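Local coordinates for Lmo0305 protein (Listeria monocytogenes, PDB 3PJ0) that belongs to the beta-eliminating lyase family of the pyridoxal-phosphate aminotransferase clan and carries its cofactor covalently bound, at residues Gln76-Lys87 against Gln170-Gly178. Numbering follows the deposited sequence. Where two conformers were deposited one is given.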
loop_
_atom_site.group_PDB
_atom_site.type_symbol
_atom_site.label_atom_id
_atom_site.label_comp_id
_atom_site.label_asym_id
_atom_site.label_seq_id
_atom_site.Cartn_x
_atom_site.Cartn_y
_atom_site.Cartn_z
ATOM N N GLN A 76 6.643 4.696 -9.688
ATOM C CA GLN A 76 7.541 4.864 -10.853
ATOM C C GLN A 76 7.051 4.143 -12.112
ATOM O O GLN A 76 7.168 4.697 -13.194
ATOM C CB GLN A 76 8.966 4.511 -10.503
ATOM C CG GLN A 76 9.548 5.450 -9.484
ATOM C CD GLN A 76 11.055 5.470 -9.537
ATOM O OE1 GLN A 76 11.661 6.487 -9.896
ATOM N NE2 GLN A 76 11.676 4.327 -9.238
ATOM N N GLN A 77 6.501 2.932 -11.963
ATOM C CA GLN A 77 5.869 2.250 -13.115
ATOM C C GLN A 77 4.770 3.163 -13.704
ATOM O O GLN A 77 4.608 3.281 -14.935
ATOM C CB GLN A 77 5.219 0.967 -12.660
ATOM C CG GLN A 77 6.149 -0.138 -12.293
ATOM C CD GLN A 77 5.337 -1.328 -11.858
ATOM O OE1 GLN A 77 4.245 -1.561 -12.401
ATOM N NE2 GLN A 77 5.863 -2.106 -10.887
ATOM N N ILE A 78 3.988 3.773 -12.808
ATOM C CA ILE A 78 2.931 4.715 -13.198
ATOM C C ILE A 78 3.489 5.957 -13.898
ATOM O O ILE A 78 2.954 6.370 -14.944
ATOM C CB ILE A 78 2.055 5.114 -11.967
ATOM C CG1 ILE A 78 1.243 3.908 -11.530
ATOM C CG2 ILE A 78 1.117 6.336 -12.266
ATOM C CD1 ILE A 78 0.536 4.090 -10.143
ATOM N N ALA A 79 4.581 6.530 -13.382
ATOM C CA ALA A 79 5.168 7.719 -13.993
ATOM C C ALA A 79 5.551 7.413 -15.445
ATOM O O ALA A 79 5.219 8.186 -16.353
ATOM C CB ALA A 79 6.418 8.226 -13.166
ATOM N N LEU A 80 6.248 6.296 -15.661
ATOM C CA LEU A 80 6.728 5.918 -17.001
ATOM C C LEU A 80 5.559 5.630 -17.962
ATOM O O LEU A 80 5.635 6.011 -19.157
ATOM C CB LEU A 80 7.719 4.732 -16.924
ATOM C CG LEU A 80 8.993 4.981 -16.071
ATOM C CD1 LEU A 80 9.926 3.814 -16.058
ATOM C CD2 LEU A 80 9.716 6.296 -16.527
ATOM N N ARG A 81 4.493 5.005 -17.465
ATOM C CA ARG A 81 3.278 4.811 -18.297
ATOM C C ARG A 81 2.630 6.134 -18.745
ATOM O O ARG A 81 2.226 6.286 -19.900
ATOM C CB ARG A 81 2.246 3.911 -17.590
ATOM C CG ARG A 81 0.918 3.714 -18.388
ATOM C CD ARG A 81 1.117 3.117 -19.765
ATOM N NE ARG A 81 -0.166 3.082 -20.459
ATOM C CZ ARG A 81 -1.055 2.092 -20.372
ATOM N NH1 ARG A 81 -0.795 0.986 -19.682
ATOM N NH2 ARG A 81 -2.219 2.218 -21.005
ATOM N N ILE A 82 2.516 7.094 -17.830
ATOM C CA ILE A 82 1.950 8.372 -18.179
ATOM C C ILE A 82 2.777 9.019 -19.301
ATOM O O ILE A 82 2.206 9.471 -20.304
ATOM C CB ILE A 82 1.867 9.292 -16.960
ATOM C CG1 ILE A 82 0.896 8.712 -15.940
ATOM C CG2 ILE A 82 1.435 10.746 -17.344
ATOM C CD1 ILE A 82 0.947 9.368 -14.533
ATOM N N TRP A 83 4.110 9.045 -19.166
ATOM C CA TRP A 83 4.945 9.641 -20.221
ATOM C C TRP A 83 4.875 8.821 -21.521
ATOM O O TRP A 83 4.884 9.396 -22.578
ATOM C CB TRP A 83 6.386 9.866 -19.768
ATOM C CG TRP A 83 6.537 10.838 -18.635
ATOM C CD1 TRP A 83 7.193 10.621 -17.471
ATOM C CD2 TRP A 83 5.960 12.145 -18.527
ATOM N NE1 TRP A 83 7.093 11.704 -16.654
ATOM C CE2 TRP A 83 6.332 12.657 -17.268
ATOM C CE3 TRP A 83 5.170 12.941 -19.378
ATOM C CZ2 TRP A 83 5.957 13.931 -16.836
ATOM C CZ3 TRP A 83 4.777 14.209 -18.935
ATOM C CH2 TRP A 83 5.179 14.689 -17.686
ATOM N N ALA A 84 4.763 7.489 -21.435
ATOM C CA ALA A 84 4.626 6.657 -22.639
ATOM C C ALA A 84 3.338 7.013 -23.401
ATOM O O ALA A 84 3.336 7.120 -24.654
ATOM C CB ALA A 84 4.654 5.163 -22.279
ATOM N N ASP A 85 2.252 7.211 -22.650
ATOM C CA ASP A 85 0.989 7.628 -23.243
ATOM C C ASP A 85 1.060 9.012 -23.892
ATOM O O ASP A 85 0.520 9.197 -24.963
ATOM C CB ASP A 85 -0.131 7.609 -22.218
ATOM C CG ASP A 85 -0.612 6.197 -21.883
ATOM O OD1 ASP A 85 -0.258 5.211 -22.581
ATOM O OD2 ASP A 85 -1.386 6.097 -20.909
ATOM N N ARG A 86 1.702 9.978 -23.238
ATOM C CA ARG A 86 1.869 11.333 -23.797
ATOM C C ARG A 86 2.669 11.336 -25.110
ATOM O O ARG A 86 2.356 12.096 -26.045
ATOM C CB ARG A 86 2.622 12.266 -22.818
ATOM C CG ARG A 86 1.950 12.571 -21.520
ATOM C CD ARG A 86 0.634 13.342 -21.657
ATOM N NE ARG A 86 0.148 13.606 -20.300
ATOM C CZ ARG A 86 0.529 14.639 -19.551
ATOM N NH1 ARG A 86 1.379 15.558 -20.013
ATOM N NH2 ARG A 86 0.061 14.749 -18.314
ATOM N N LYS A 87 3.680 10.471 -25.186
ATOM C CA LYS A 87 4.578 10.378 -26.339
ATOM C C LYS A 87 4.206 9.258 -27.312
ATOM O O LYS A 87 4.858 9.107 -28.332
ATOM C CB LYS A 87 6.003 10.086 -25.857
ATOM C CG LYS A 87 6.580 11.043 -24.841
ATOM C CD LYS A 87 6.865 12.403 -25.420
ATOM C CE LYS A 87 7.398 13.329 -24.352
ATOM N NZ LYS A 87 7.583 14.694 -24.895
ATOM N N GLN A 170 15.111 16.738 -27.693
ATOM C CA GLN A 170 14.600 15.554 -28.403
ATOM C C GLN A 170 13.157 15.157 -28.032
ATOM O O GLN A 170 12.611 14.156 -28.548
ATOM C CB GLN A 170 15.513 14.357 -28.129
ATOM C CG GLN A 170 16.969 14.539 -28.582
ATOM C CD GLN A 170 17.120 14.720 -30.073
ATOM O OE1 GLN A 170 17.924 15.538 -30.525
ATOM N NE2 GLN A 170 16.344 13.988 -30.844
ATOM N N GLY A 171 12.539 15.912 -27.130
ATOM C CA GLY A 171 11.181 15.586 -26.682
ATOM C C GLY A 171 11.099 14.305 -25.855
ATOM O O GLY A 171 10.086 13.596 -25.910
ATOM N N ILE A 172 12.163 14.013 -25.105
ATOM C CA ILE A 172 12.239 12.847 -24.207
ATOM C C ILE A 172 11.948 13.330 -22.769
ATOM O O ILE A 172 12.630 14.232 -22.279
ATOM C CB ILE A 172 13.638 12.173 -24.229
ATOM C CG1 ILE A 172 13.972 11.638 -25.624
ATOM C CG2 ILE A 172 13.673 11.024 -23.219
ATOM C CD1 ILE A 172 15.406 11.287 -25.835
ATOM N N SER A 173 10.955 12.737 -22.102
ATOM C CA SER A 173 10.637 13.094 -20.716
ATOM C C SER A 173 11.754 12.559 -19.822
ATOM O O SER A 173 12.324 11.510 -20.123
ATOM C CB SER A 173 9.299 12.495 -20.266
ATOM O OG SER A 173 8.206 12.961 -21.043
ATOM N N LEU A 174 12.086 13.288 -18.755
ATOM C CA LEU A 174 13.175 12.893 -17.862
ATOM C C LEU A 174 12.552 12.711 -16.491
ATOM O O LEU A 174 11.897 13.636 -15.982
ATOM C CB LEU A 174 14.291 13.954 -17.832
ATOM C CG LEU A 174 15.679 13.499 -17.312
ATOM C CD1 LEU A 174 16.317 12.441 -18.206
ATOM C CD2 LEU A 174 16.647 14.707 -17.124
ATOM N N HIS A 175 12.726 11.506 -15.927
ATOM C CA HIS A 175 12.179 11.112 -14.633
ATOM C C HIS A 175 13.283 10.792 -13.632
ATOM O O HIS A 175 14.210 10.024 -13.946
ATOM C CB HIS A 175 11.279 9.848 -14.748
ATOM C CG HIS A 175 10.812 9.352 -13.412
ATOM N ND1 HIS A 175 9.774 9.949 -12.730
ATOM C CD2 HIS A 175 11.271 8.353 -12.612
ATOM C CE1 HIS A 175 9.605 9.332 -11.575
ATOM N NE2 HIS A 175 10.513 8.374 -11.465
ATOM N N LEU A 176 13.168 11.356 -12.423
ATOM C CA LEU A 176 14.134 11.134 -11.354
ATOM C C LEU A 176 13.716 10.075 -10.356
ATOM O O LEU A 176 12.687 10.217 -9.708
ATOM C CB LEU A 176 14.402 12.448 -10.582
ATOM C CG LEU A 176 15.284 12.389 -9.314
ATOM C CD1 LEU A 176 16.650 11.792 -9.659
ATOM C CD2 LEU A 176 15.448 13.775 -8.670
ATOM N N ASP A 177 14.483 8.978 -10.301
ATOM C CA ASP A 177 14.363 8.006 -9.245
ATOM C C ASP A 177 15.186 8.645 -8.126
ATOM O O ASP A 177 16.412 8.548 -8.080
ATOM C CB ASP A 177 14.870 6.586 -9.622
ATOM C CG ASP A 177 14.714 5.598 -8.470
ATOM O OD1 ASP A 177 14.672 6.055 -7.307
ATOM O OD2 ASP A 177 14.593 4.376 -8.724
ATOM N N GLY A 178 14.482 9.349 -7.257
ATOM C CA GLY A 178 15.060 10.061 -6.157
ATOM C C GLY A 178 14.838 9.366 -4.834
ATOM O O GLY A 178 14.661 10.032 -3.801
#
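Gln76-Lys87 runs almost exactly antiparallel to the strand in Gln170-Gly178: the axes of helix 76-87 and strand 173-178 make 175° and come within 9.8 Å. By nearest CA atoms, Gln76 lies opposite Asp177, Ala79 opposite His175 and Trp83 opposite Ser173, while the backbone of Lys87 comes level with the turn at Gly171-Ile172, where the positive phi of Gly171 closes a Schellman motif behind helix 157-170. Gln76 joins two strand side chains through its amide. His175 NE2 donates to Gln76 OE1 at 2.7 Å, with the oxygen in the imidazole plane and the amide turned 52° from the ring. The other half of the amide is also used: Gln76 NE2 donates to Asp177 OD2 at 3.0 Å, meeting the carboxylate from above its plane, the two flat groups being nearly perpendicular. His175 CG, anti to the backbone N, carries the ring toward the helix, where Ala79 CB lies 3.7 Å from His175 CE1. Strand 173-178 belongs to the mixed, seven-stranded sheet of the large domain of a fold-type I pyridoxal-phosphate protein, with helix 72-87 packed on one side. Asp177 OD2 also bonds N1 of the LLP residue at position 208, as expected of the aspartate that pairs with the pyridine nitrogen in this fold; Gln76 thus acts as a second-shell partner of a residue that binds the cofactor. His175 ND1 and Trp83 NE1 both bond Ser201 OG on the adjacent strand, so the imidazole is gripped at both nitrogens. Farther along, Ser173 CB sits over one face of Trp83, 3.8 Å from the centroid of its five-membered ring and 19° off the normal, a CH-pi contact, while Phe224 stacks with the same indole. Less certain, because Lys87 has two deposited conformers, is a hydrogen bond from Lys87 NZ to Gly171 O at 2.9 Å, from above that carbonyl's plane.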